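Local coordinates for putative sugar binding protein (PDB 3KNZ) that probably binds a carbohydrate derivative, as do the sugar isomerase (SIS) domains of glucosamine-6-phosphate synthase and its relatives, at residues D225-G230 against S254-E259; Q73-L78 against A175-Q180; R26-L31 against T198-P203; T127-G132 against R140-I145. One frame throughout, in Å; residues are numbered along the deposited sequence.

Along the chain three contacts are nested: the loop closed by contact 3 (26-31 with 198-203) encloses contact 2 (73-78 with 175-180), which encloses contact 4 (127-132 with 140-145). Contact 1 (225-230 with 254-259) follows in series. Contacts 4 and 1 each pair strands at an edge of one of two five-stranded parallel sheets, about 32 Å apart between centres; the shared strand order, 2-1-3-4-5, is consistent with two SIS-like domains. Contact 2 packs together the C-terminal ends of helices 59-76 and 161-179, about 19 Å from contact 4 between centres. Contact 3 joins helices 15-32 and 185-215. Contacts 1 and 2 lie on opposite sides of the chain's centre, and both touch the second subunit.

Contact 1 (D225-G230 against S254-E259); sequences DIRLTG and SGYEFE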
loop_
_atom_site.group_PDB
_atom_site.type_symbol
_atom_site.label_atom_id
_atom_site.label_comp_id
_atom_site.label_asym_id
_atom_site.label_seq_id
_atom_site.Cartn_x
_atom_site.Cartn_y
_atom_site.Cartn_z
ATOM N N ASP A 225 2.076 15.146 -16.384
ATOM C CA ASP A 225 1.900 14.519 -15.090
ATOM C C ASP A 225 3.194 14.638 -14.297
ATOM O O ASP A 225 4.291 14.719 -14.859
ATOM C CB ASP A 225 1.497 13.052 -15.236
ATOM C CG ASP A 225 2.595 12.201 -15.836
ATOM O OD1 ASP A 225 3.442 12.731 -16.577
ATOM O OD2 ASP A 225 2.605 10.990 -15.573
ATOM N N ILE A 226 3.052 14.631 -12.983
ATOM C CA ILE A 226 4.175 14.825 -12.102
ATOM C C ILE A 226 4.410 13.573 -11.286
ATOM O O ILE A 226 3.469 12.958 -10.805
ATOM C CB ILE A 226 3.898 16.013 -11.159
ATOM C CG1 ILE A 226 3.640 17.278 -11.996
ATOM C CG2 ILE A 226 5.048 16.190 -10.166
ATOM C CD1 ILE A 226 3.094 18.472 -11.207
ATOM N N ARG A 227 5.674 13.202 -11.140
ATOM C CA ARG A 227 6.043 12.039 -10.361
ATOM C C ARG A 227 7.009 12.503 -9.272
ATOM O O ARG A 227 7.954 13.252 -9.542
ATOM C CB ARG A 227 6.721 11.011 -11.261
ATOM C CG ARG A 227 5.965 10.700 -12.553
ATOM C CD ARG A 227 4.703 9.896 -12.319
ATOM N NE ARG A 227 3.958 9.701 -13.562
ATOM C CZ ARG A 227 2.938 8.854 -13.718
ATOM N NH1 ARG A 227 2.536 8.085 -12.721
ATOM N NH2 ARG A 227 2.332 8.759 -14.893
ATOM N N LEU A 228 6.759 12.072 -8.043
ATOM C CA LEU A 228 7.596 12.438 -6.911
ATOM C C LEU A 228 8.300 11.197 -6.419
ATOM O O LEU A 228 7.687 10.141 -6.343
ATOM C CB LEU A 228 6.739 12.971 -5.763
ATOM C CG LEU A 228 5.669 13.984 -6.133
ATOM C CD1 LEU A 228 5.027 14.519 -4.857
ATOM C CD2 LEU A 228 6.269 15.103 -6.959
ATOM N N THR A 229 9.576 11.310 -6.078
ATOM C CA THR A 229 10.299 10.165 -5.546
ATOM C C THR A 229 11.160 10.589 -4.375
ATOM O O THR A 229 11.433 11.770 -4.179
ATOM C CB THR A 229 11.201 9.487 -6.596
ATOM O OG1 THR A 229 11.668 8.221 -6.093
ATOM C CG2 THR A 229 12.391 10.373 -6.928
ATOM N N GLY A 230 11.581 9.611 -3.589
ATOM C CA GLY A 230 12.439 9.876 -2.448
ATOM C C GLY A 230 12.838 8.587 -1.778
ATOM O O GLY A 230 12.292 7.524 -2.090
ATOM N N SER A 254 1.956 11.127 -8.667
ATOM C CA SER A 254 2.215 9.927 -7.893
ATOM C C SER A 254 3.555 10.031 -7.179
ATOM O O SER A 254 4.499 10.629 -7.685
ATOM C CB SER A 254 2.191 8.697 -8.802
ATOM O OG SER A 254 0.907 8.521 -9.359
ATOM N N GLY A 255 3.622 9.446 -5.993
ATOM C CA GLY A 255 4.845 9.449 -5.196
ATOM C C GLY A 255 5.370 8.036 -5.016
ATOM O O GLY A 255 4.652 7.160 -4.546
ATOM N N TYR A 256 6.627 7.813 -5.374
ATOM C CA TYR A 256 7.206 6.487 -5.279
ATOM C C TYR A 256 8.413 6.453 -4.363
ATOM O O TYR A 256 9.073 7.470 -4.160
ATOM C CB TYR A 256 7.678 6.040 -6.663
ATOM C CG TYR A 256 6.622 6.097 -7.742
ATOM C CD1 TYR A 256 6.264 7.306 -8.322
ATOM C CD2 TYR A 256 6.009 4.941 -8.206
ATOM C CE1 TYR A 256 5.314 7.368 -9.311
ATOM C CE2 TYR A 256 5.059 4.994 -9.199
ATOM C CZ TYR A 256 4.712 6.206 -9.746
ATOM O OH TYR A 256 3.768 6.267 -10.741
ATOM N N GLU A 257 8.700 5.281 -3.804
ATOM C CA GLU A 257 9.941 5.103 -3.080
ATOM C C GLU A 257 10.974 4.972 -4.212
ATOM O O GLU A 257 10.670 4.417 -5.271
ATOM C CB GLU A 257 9.900 3.879 -2.175
ATOM C CG GLU A 257 11.211 3.627 -1.409
ATOM C CD GLU A 257 12.264 2.885 -2.222
ATOM O OE1 GLU A 257 11.898 1.970 -2.996
ATOM O OE2 GLU A 257 13.467 3.196 -2.068
ATOM N N PHE A 258 12.177 5.498 -4.002
ATOM C CA PHE A 258 13.189 5.540 -5.067
ATOM C C PHE A 258 13.424 4.252 -5.858
ATOM O O PHE A 258 13.342 4.266 -7.089
ATOM C CB PHE A 258 14.532 6.065 -4.538
ATOM C CG PHE A 258 15.597 6.162 -5.598
ATOM C CD1 PHE A 258 15.528 7.131 -6.575
ATOM C CD2 PHE A 258 16.665 5.283 -5.617
ATOM C CE1 PHE A 258 16.498 7.220 -7.548
ATOM C CE2 PHE A 258 17.634 5.376 -6.588
ATOM C CZ PHE A 258 17.550 6.345 -7.553
ATOM N N GLU A 259 13.741 3.158 -5.171
ATOM C CA GLU A 259 14.051 1.894 -5.854
ATOM C C GLU A 259 12.836 1.270 -6.527
ATOM O O GLU A 259 12.957 0.654 -7.582
ATOM C CB GLU A 259 14.697 0.902 -4.892
ATOM C CG GLU A 259 16.022 1.389 -4.301
ATOM C CD GLU A 259 17.123 1.549 -5.336
ATOM O OE1 GLU A 259 16.984 1.011 -6.460
ATOM O OE2 GLU A 259 18.136 2.213 -5.016
#
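Leu-228 and Tyr-256 lie on the two parallel strands of a beta-alpha-beta unit, in which helix 235-249 links strand 225-230 to the edge strand 253-257 of the second sheet. The ladder begins with Ser-254 N to Ile-226 O, Leu-228 N to Ser-254 O (2.7 Å) and Tyr-256 N to Leu-228 O (2.7 Å). These last two bonds are nearly straight and come in close to the line of the acceptor carbonyls. Gly-230 N to Tyr-256 O follows as a weak bond. Leu-228 points to the face covered by helix 235-249, where Val-238 and Met-245 meet it. On the other face, Arg-227 bends at chi2 (-72°), bringing CD to the edge of the Tyr-256 ring, 4.0 Å from CE1. Its NH1 makes only a weak bond to Tyr-256 OH at 3.0 Å, with guanidinium and ring planes 43° apart. A bound imidazole, probably from the crystallisation liquor, sits next to this arginine. The last rung, Phe-258 N to Gly-230 O at 2.8 Å, falls where the strand gives way to helix 258-263. Glu-257 is the N-cap: OE1 accepts from Glu-260 N, while Glu-259 N meets OE2 of Glu-257 from above the carboxylate plane at 3.1 Å.

Contact 2 (Q73-L78 against A175-Q180); sequences QRWCAL and AVAGQQ
The indole of Trp-75 meets the methyl of Ala-177, with CE3 3.9 Å from CB. Over one face of the same indole lies Arg-74 CD of its own helix, 4.0 Å above the plane and displaced toward the rim, and the Phe-71 ring meets the indole with planes about 55° apart. The second flat group, the carboxamide of Gln-180, has Arg-182 NH2 bonded to OE1 and Thr-46 OG1 bonded to NE2, so both of its polar atoms have partners. Here the C-terminal ends of helix 59-76 and helix 161-179, which flank the first sheet of the SIS fold, come together. Ala-177 CB approaches Trp-75 O to 3.2 Å, and Arg-182 NH2 binds that carbonyl as well, joining the ends of both helices through one guanidinium nitrogen. Next to this, Val-176 faces Cys-76. Val-176 CG1, anti to the backbone N (chi1 169°), reaches Cys-76 CA at 3.8 Å, while Val-176 CB lies 4.1 Å from Cys-76 SG. Cys-76 also touches Ile-53 of strand 52-56. Ala-77 is the first residue to leave helical angles, with a positive phi of 64°, although its N still bonds to Gln-73 O at 2.8 Å.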
loop_
_atom_site.group_PDB
_atom_site.type_symbol
_atom_site.label_atom_id
_atom_site.label_comp_id
_atom_site.label_asym_id
_atom_site.label_seq_id
_atom_site.Cartn_x
_atom_site.Cartn_y
_atom_site.Cartn_z
ATOM N N GLN A 73 7.871 2.575 16.230
ATOM C CA GLN A 73 8.439 1.260 16.501
ATOM C C GLN A 73 9.525 1.366 17.536
ATOM O O GLN A 73 9.534 0.637 18.517
ATOM C CB GLN A 73 9.097 0.670 15.264
ATOM C CG GLN A 73 8.185 0.154 14.206
ATOM C CD GLN A 73 8.974 -0.405 13.046
ATOM O OE1 GLN A 73 8.947 -1.612 12.790
ATOM N NE2 GLN A 73 9.727 0.458 12.369
ATOM N N ARG A 74 10.447 2.282 17.291
ATOM C CA ARG A 74 11.602 2.464 18.151
ATOM C C ARG A 74 11.220 2.768 19.593
ATOM O O ARG A 74 11.637 2.064 20.513
ATOM C CB ARG A 74 12.476 3.593 17.596
ATOM C CG ARG A 74 13.823 3.762 18.281
ATOM C CD ARG A 74 14.597 4.873 17.611
ATOM N NE ARG A 74 14.763 4.589 16.193
ATOM C CZ ARG A 74 14.964 5.511 15.257
ATOM N NH1 ARG A 74 14.999 6.801 15.574
ATOM N NH2 ARG A 74 15.103 5.147 13.989
ATOM N N TRP A 75 10.399 3.794 19.780
ATOM C CA TRP A 75 10.056 4.248 21.123
ATOM C C TRP A 75 8.950 3.473 21.827
ATOM O O TRP A 75 8.848 3.526 23.049
ATOM C CB TRP A 75 9.787 5.748 21.109
ATOM C CG TRP A 75 11.043 6.504 20.806
ATOM C CD1 TRP A 75 11.324 7.222 19.682
ATOM C CD2 TRP A 75 12.223 6.561 21.622
ATOM N NE1 TRP A 75 12.593 7.748 19.763
ATOM C CE2 TRP A 75 13.162 7.357 20.942
ATOM C CE3 TRP A 75 12.564 6.034 22.875
ATOM C CZ2 TRP A 75 14.416 7.637 21.468
ATOM C CZ3 TRP A 75 13.811 6.309 23.392
ATOM C CH2 TRP A 75 14.721 7.102 22.691
ATOM N N CYS A 76 8.129 2.756 21.070
ATOM C CA CYS A 76 7.115 1.894 21.674
ATOM C C CYS A 76 7.739 0.531 21.946
ATOM O O CYS A 76 7.277 -0.208 22.805
ATOM C CB CYS A 76 5.903 1.737 20.763
ATOM S SG CYS A 76 4.960 3.258 20.533
ATOM N N ALA A 77 8.801 0.213 21.208
ATOM C CA ALA A 77 9.506 -1.058 21.358
ATOM C C ALA A 77 8.590 -2.212 20.975
ATOM O O ALA A 77 8.703 -3.308 21.496
ATOM C CB ALA A 77 10.010 -1.218 22.780
ATOM N N LEU A 78 7.677 -1.943 20.051
ATOM C CA LEU A 78 6.719 -2.932 19.569
ATOM C C LEU A 78 6.620 -2.836 18.059
ATOM O O LEU A 78 6.969 -1.809 17.469
ATOM C CB LEU A 78 5.326 -2.674 20.152
ATOM C CG LEU A 78 5.099 -2.931 21.639
ATOM C CD1 LEU A 78 3.714 -2.455 22.053
ATOM C CD2 LEU A 78 5.284 -4.409 21.942
ATOM N N ALA A 175 5.199 8.869 25.052
ATOM C CA ALA A 175 4.424 8.570 26.250
ATOM C C ALA A 175 4.611 7.095 26.619
ATOM O O ALA A 175 4.789 6.763 27.792
ATOM C CB ALA A 175 2.953 8.894 26.040
ATOM N N VAL A 176 4.590 6.215 25.617
ATOM C CA VAL A 176 4.782 4.785 25.858
ATOM C C VAL A 176 6.194 4.517 26.382
ATOM O O VAL A 176 6.377 3.732 27.319
ATOM C CB VAL A 176 4.508 3.935 24.586
ATOM C CG1 VAL A 176 4.968 2.491 24.783
ATOM C CG2 VAL A 176 3.024 3.996 24.208
ATOM N N ALA A 177 7.187 5.174 25.783
ATOM C CA ALA A 177 8.580 5.011 26.221
ATOM C C ALA A 177 8.748 5.511 27.663
ATOM O O ALA A 177 9.501 4.931 28.449
ATOM C CB ALA A 177 9.544 5.733 25.271
ATOM N N GLY A 178 8.034 6.576 28.013
ATOM C CA GLY A 178 8.089 7.111 29.369
ATOM C C GLY A 178 7.519 6.146 30.395
ATOM O O GLY A 178 8.183 5.819 31.375
ATOM N N GLN A 179 6.282 5.703 30.179
ATOM C CA GLN A 179 5.632 4.746 31.078
ATOM C C GLN A 179 6.484 3.512 31.320
ATOM O O GLN A 179 6.582 3.034 32.447
ATOM C CB GLN A 179 4.284 4.298 30.511
ATOM C CG GLN A 179 3.116 5.181 30.879
ATOM C CD GLN A 179 2.645 4.962 32.308
ATOM O OE1 GLN A 179 2.863 3.898 32.888
ATOM N NE2 GLN A 179 1.974 5.964 32.874
ATOM N N GLN A 180 7.104 3.005 30.263
ATOM C CA GLN A 180 7.901 1.791 30.353
ATOM C C GLN A 180 9.342 2.073 30.777
ATOM O O GLN A 180 10.212 1.217 30.661
ATOM C CB GLN A 180 7.828 1.052 29.015
ATOM C CG GLN A 180 6.379 0.707 28.646
ATOM C CD GLN A 180 6.198 0.103 27.266
ATOM O OE1 GLN A 180 7.129 0.042 26.462
ATOM N NE2 GLN A 180 4.974 -0.335 26.979
#

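Contact 3 (R26-L31 against T198-P203); sequences RLLEML and TFNHLP
Phe-199 carries this contact, its ring laid against the side of helix 15-32 and covered on one face by Leu-27. With chi1 at -58°, Phe-199 CG stands anti to the carbonyl carbon and the ring extends toward that leucine. Leu-27 CB sits almost over the ring centre, 3.7 Å from the centroid and 8° off the normal, a CH-pi contact. The two side chains cross at about a right angle, and Leu-27 CD1 lies 3.6 Å from Phe-199 CE1. Leu-31 comes in obliquely, and its CG lies in the ring plane at the edge, 4.0 Å from Phe-199 CE2. Leu-28 instead runs past Phe-199 in the opposite direction, putting CD2 3.9 Å from CB of the phenylalanine. It also crosses Asn-200 nearly at right angles, with CD1 3.6 Å from OD1. The short helix segments are close to antiparallel, at 167°, and their axes come within 9.8 Å. Leu-27, Leu-28 and Leu-31 pack helix 15-32 against helix 185-215. Phe-327 of helix 326-339 meets the Phe-199 ring edge-to-face. Apart from the Asn-200 amide oxygen at the rim, the contact is mostly apolar and has no polar bond between the two segments, which are probably held together by dispersion and exclusion of water.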
loop_
_atom_site.group_PDB
_atom_site.type_symbol
_atom_site.label_atom_id
_atom_site.label_comp_id
_atom_site.label_asym_id
_atom_site.label_seq_id
_atom_site.Cartn_x
_atom_site.Cartn_y
_atom_site.Cartn_z
ATOM N N ARG A 26 1.711 26.316 15.780
ATOM C CA ARG A 26 0.783 25.305 16.287
ATOM C C ARG A 26 1.564 24.085 16.787
ATOM O O ARG A 26 1.237 23.511 17.825
ATOM C CB ARG A 26 -0.214 24.863 15.210
ATOM C CG ARG A 26 -1.218 25.917 14.728
ATOM C CD ARG A 26 -2.227 26.334 15.789
ATOM N NE ARG A 26 -1.682 27.285 16.758
ATOM C CZ ARG A 26 -1.703 28.612 16.616
ATOM N NH1 ARG A 26 -2.236 29.171 15.543
ATOM N NH2 ARG A 26 -1.181 29.394 17.553
ATOM N N LEU A 27 2.601 23.703 16.049
ATOM C CA LEU A 27 3.407 22.536 16.406
ATOM C C LEU A 27 4.201 22.762 17.686
ATOM O O LEU A 27 4.326 21.858 18.507
ATOM C CB LEU A 27 4.339 22.159 15.257
ATOM C CG LEU A 27 3.634 21.660 13.991
ATOM C CD1 LEU A 27 4.657 21.339 12.894
ATOM C CD2 LEU A 27 2.782 20.440 14.299
ATOM N N LEU A 28 4.745 23.964 17.851
ATOM C CA LEU A 28 5.501 24.301 19.054
ATOM C C LEU A 28 4.604 24.199 20.284
ATOM O O LEU A 28 5.007 23.652 21.310
ATOM C CB LEU A 28 6.104 25.707 18.935
ATOM C CG LEU A 28 7.317 25.865 18.008
ATOM C CD1 LEU A 28 7.503 27.310 17.574
ATOM C CD2 LEU A 28 8.591 25.314 18.660
ATOM N N GLU A 29 3.387 24.720 20.174
ATOM C CA GLU A 29 2.420 24.651 21.270
ATOM C C GLU A 29 2.177 23.214 21.721
ATOM O O GLU A 29 2.083 22.943 22.914
ATOM C CB GLU A 29 1.092 25.286 20.851
ATOM C CG GLU A 29 1.154 26.802 20.728
ATOM C CD GLU A 29 -0.021 27.388 19.963
ATOM O OE1 GLU A 29 -0.741 26.617 19.291
ATOM O OE2 GLU A 29 -0.204 28.626 20.010
HETATM N N MSE A 30 2.085 22.291 20.769
HETATM C CA MSE A 30 1.820 20.891 21.097
HETATM C C MSE A 30 2.908 20.267 21.960
HETATM O O MSE A 30 2.622 19.370 22.750
HETATM C CB MSE A 30 1.619 20.062 19.828
HETATM C CG MSE A 30 0.312 20.348 19.123
HETATM SE SE MSE A 30 0.043 19.198 17.597
HETATM C CE MSE A 30 0.057 17.460 18.471
ATOM N N LEU A 31 4.145 20.741 21.809
ATOM C CA LEU A 31 5.264 20.222 22.594
ATOM C C LEU A 31 5.149 20.546 24.080
ATOM O O LEU A 31 5.664 19.808 24.915
ATOM C CB LEU A 31 6.592 20.800 22.102
ATOM C CG LEU A 31 7.030 20.451 20.687
ATOM C CD1 LEU A 31 8.380 21.100 20.400
ATOM C CD2 LEU A 31 7.097 18.943 20.535
ATOM N N THR A 198 13.577 21.935 14.649
ATOM C CA THR A 198 12.970 21.748 13.335
ATOM C C THR A 198 11.785 22.706 13.163
ATOM O O THR A 198 11.673 23.385 12.138
ATOM C CB THR A 198 12.522 20.276 13.093
ATOM O OG1 THR A 198 13.670 19.420 13.042
ATOM C CG2 THR A 198 11.768 20.140 11.773
ATOM N N PHE A 199 10.922 22.794 14.170
ATOM C CA PHE A 199 9.764 23.677 14.055
ATOM C C PHE A 199 10.159 25.151 13.888
ATOM O O PHE A 199 9.540 25.870 13.100
ATOM C CB PHE A 199 8.783 23.492 15.222
ATOM C CG PHE A 199 8.253 22.077 15.362
ATOM C CD1 PHE A 199 8.138 21.240 14.258
ATOM C CD2 PHE A 199 7.798 21.615 16.585
ATOM C CE1 PHE A 199 7.649 19.957 14.392
ATOM C CE2 PHE A 199 7.297 20.338 16.722
ATOM C CZ PHE A 199 7.221 19.508 15.624
ATOM N N ASN A 200 11.188 25.595 14.608
ATOM C CA ASN A 200 11.665 26.973 14.480
ATOM C C ASN A 200 12.283 27.288 13.118
ATOM O O ASN A 200 12.374 28.447 12.733
ATOM C CB ASN A 200 12.696 27.281 15.561
ATOM C CG ASN A 200 12.072 27.481 16.916
ATOM O OD1 ASN A 200 10.976 28.037 17.033
ATOM N ND2 ASN A 200 12.778 27.055 17.957
ATOM N N HIS A 201 12.727 26.261 12.404
ATOM C CA HIS A 201 13.340 26.440 11.091
ATOM C C HIS A 201 12.329 26.398 9.938
ATOM O O HIS A 201 12.673 26.716 8.798
ATOM C CB HIS A 201 14.453 25.397 10.882
ATOM C CG HIS A 201 15.752 25.756 11.542
ATOM N ND1 HIS A 201 16.819 26.286 10.844
ATOM C CD2 HIS A 201 16.148 25.694 12.837
ATOM C CE1 HIS A 201 17.819 26.517 11.677
ATOM N NE2 HIS A 201 17.436 26.169 12.892
ATOM N N LEU A 202 11.083 26.038 10.228
ATOM C CA LEU A 202 10.068 25.932 9.169
ATOM C C LEU A 202 9.704 27.275 8.506
ATOM O O LEU A 202 9.532 27.341 7.292
ATOM C CB LEU A 202 8.809 25.220 9.685
ATOM C CG LEU A 202 9.031 23.779 10.155
ATOM C CD1 LEU A 202 7.740 23.133 10.611
ATOM C CD2 LEU A 202 9.681 22.943 9.052
ATOM N N PRO A 203 9.595 28.351 9.293
ATOM C CA PRO A 203 9.235 29.614 8.662
ATOM C C PRO A 203 10.177 30.009 7.532
ATOM O O PRO A 203 9.726 30.519 6.501
ATOM C CB PRO A 203 9.317 30.609 9.814
ATOM C CG PRO A 203 9.004 29.786 11.016
ATOM C CD PRO A 203 9.658 28.467 10.759
#

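Contact 4 (T127-G132 against R140-I145); sequences TASMAG and RAADYI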
loop_
_atom_site.group_PDB
_atom_site.type_symbol
_atom_site.label_atom_id
_atom_site.label_comp_id
_atom_site.label_asym_id
_atom_site.label_seq_id
_atom_site.Cartn_x
_atom_site.Cartn_y
_atom_site.Cartn_z
ATOM N N THR A 127 -8.689 -0.109 21.442
ATOM C CA THR A 127 -8.813 0.855 20.363
ATOM C C THR A 127 -8.539 2.278 20.828
ATOM O O THR A 127 -8.721 2.608 21.998
ATOM C CB THR A 127 -10.211 0.823 19.742
ATOM O OG1 THR A 127 -11.187 1.066 20.767
ATOM C CG2 THR A 127 -10.472 -0.521 19.073
ATOM N N ALA A 128 -8.095 3.112 19.893
ATOM C CA ALA A 128 -7.829 4.522 20.151
ATOM C C ALA A 128 -8.224 5.311 18.917
ATOM O O ALA A 128 -8.226 4.780 17.813
ATOM C CB ALA A 128 -6.367 4.746 20.467
ATOM N N SER A 129 -8.558 6.579 19.095
ATOM C CA SER A 129 -8.961 7.395 17.969
ATOM C C SER A 129 -8.085 8.623 17.860
ATOM O O SER A 129 -7.684 9.195 18.868
ATOM C CB SER A 129 -10.421 7.817 18.114
ATOM O OG SER A 129 -10.612 8.592 19.287
HETATM N N MSE A 130 -7.776 9.003 16.626
HETATM C CA MSE A 130 -7.006 10.214 16.349
HETATM C C MSE A 130 -7.693 11.004 15.261
HETATM O O MSE A 130 -7.336 10.898 14.086
HETATM C CB MSE A 130 -5.565 9.917 15.932
HETATM C CG MSE A 130 -4.682 9.476 17.072
HETATM SE SE MSE A 130 -2.805 9.568 16.612
HETATM C CE MSE A 130 -2.085 8.816 18.261
ATOM N N ALA A 131 -8.692 11.785 15.663
ATOM C CA ALA A 131 -9.442 12.629 14.744
ATOM C C ALA A 131 -8.948 14.065 14.862
ATOM O O ALA A 131 -8.230 14.407 15.800
ATOM C CB ALA A 131 -10.933 12.553 15.052
ATOM N N GLY A 132 -9.328 14.906 13.911
ATOM C CA GLY A 132 -8.937 16.309 13.948
ATOM C C GLY A 132 -9.987 17.167 14.636
ATOM O O GLY A 132 -9.779 18.360 14.842
ATOM N N ARG A 140 -16.580 6.950 18.941
ATOM C CA ARG A 140 -17.586 5.963 19.332
ATOM C C ARG A 140 -17.046 4.566 19.595
ATOM O O ARG A 140 -17.633 3.804 20.356
ATOM C CB ARG A 140 -18.616 5.799 18.218
ATOM C CG ARG A 140 -19.656 6.893 18.086
ATOM C CD ARG A 140 -20.801 6.311 17.279
ATOM N NE ARG A 140 -21.247 5.063 17.905
ATOM C CZ ARG A 140 -21.953 4.110 17.302
ATOM N NH1 ARG A 140 -22.310 4.232 16.030
ATOM N NH2 ARG A 140 -22.291 3.019 17.978
ATOM N N ALA A 141 -15.964 4.212 18.921
ATOM C CA ALA A 141 -15.400 2.891 19.058
ATOM C C ALA A 141 -14.015 2.978 19.652
ATOM O O ALA A 141 -13.189 2.097 19.433
ATOM C CB ALA A 141 -15.342 2.227 17.700
ATOM N N ALA A 142 -13.764 4.032 20.416
ATOM C CA ALA A 142 -12.444 4.258 20.979
ATOM C C ALA A 142 -12.391 4.080 22.491
ATOM O O ALA A 142 -13.144 4.716 23.225
ATOM C CB ALA A 142 -11.976 5.655 20.617
ATOM N N ASP A 143 -11.497 3.212 22.956
ATOM C CA ASP A 143 -11.264 3.055 24.385
ATOM C C ASP A 143 -10.516 4.286 24.886
ATOM O O ASP A 143 -10.586 4.633 26.056
ATOM C CB ASP A 143 -10.402 1.825 24.654
ATOM C CG ASP A 143 -11.058 0.549 24.205
ATOM O OD1 ASP A 143 -12.255 0.366 24.501
ATOM O OD2 ASP A 143 -10.367 -0.274 23.570
ATOM N N TYR A 144 -9.766 4.924 23.987
ATOM C CA TYR A 144 -8.983 6.107 24.329
ATOM C C TYR A 144 -9.026 7.163 23.225
ATOM O O TYR A 144 -8.481 6.963 22.145
ATOM C CB TYR A 144 -7.537 5.699 24.643
ATOM C CG TYR A 144 -7.476 4.724 25.792
ATOM C CD1 TYR A 144 -7.472 5.174 27.109
ATOM C CD2 TYR A 144 -7.479 3.350 25.566
ATOM C CE1 TYR A 144 -7.446 4.285 28.165
ATOM C CE2 TYR A 144 -7.453 2.449 26.622
ATOM C CZ TYR A 144 -7.434 2.924 27.919
ATOM O OH TYR A 144 -7.403 2.038 28.975
ATOM N N ILE A 145 -9.696 8.281 23.497
ATOM C CA ILE A 145 -9.774 9.363 22.529
ATOM C C ILE A 145 -8.482 10.174 22.586
ATOM O O ILE A 145 -8.247 10.899 23.553
ATOM C CB ILE A 145 -10.967 10.302 22.791
ATOM C CG1 ILE A 145 -12.300 9.568 22.648
ATOM C CG2 ILE A 145 -10.952 11.465 21.819
ATOM C CD1 ILE A 145 -12.637 8.646 23.791
#
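Thr-127 bonds across the contact with every polar atom it has. Its backbone N donates to Asp-143 OD2 at 2.7 Å, a nearly straight bond (170°) that meets the carboxylate on its anti side, 32° out of plane. Its hydroxyl OG1 donates to Ala-141 O at 2.6 Å and accepts from Asp-143 N at 3.1 Å. The backbone O receives weaker, bent bonds from the same Asp-143 N, at 3.0 Å, and from Tyr-144 N. The hydroxyl can serve two partners because chi1 of 57° sets OG1 between the backbone N and the carbonyl carbon, facing the loop 141-143. The other oxygen of Asp-143, OD1, forms a salt bridge with Arg-121, so the carboxylate ties helix 111-122 to strand 126-131. These bonds dock the short, weakly bonded edge strand 144-145 beside strand 126-131 in the parallel sheet of the SIS domain, an alpha/beta fold with helices on both sides. The regular part of the pairing is Ser-129 N to Tyr-144 O, 3.1 Å, with the donor tilted from the carbonyl plane. The Tyr-144 carbonyl also lies 3.2 Å from Ala-128 CA, in a CA-H...O contact. Ser-129 OG finds its polar partner in Asp-139 OD1, just ahead of the second segment. The same hydroxyl oxygen packs against carbon, 3.5 Å from Ala-142 CB and 3.4 Å from Ile-145 CA. On the other side of the sheet, Ala-128 CB faces Tyr-144 CB, and the Tyr-144 side chain also touches Arg-48.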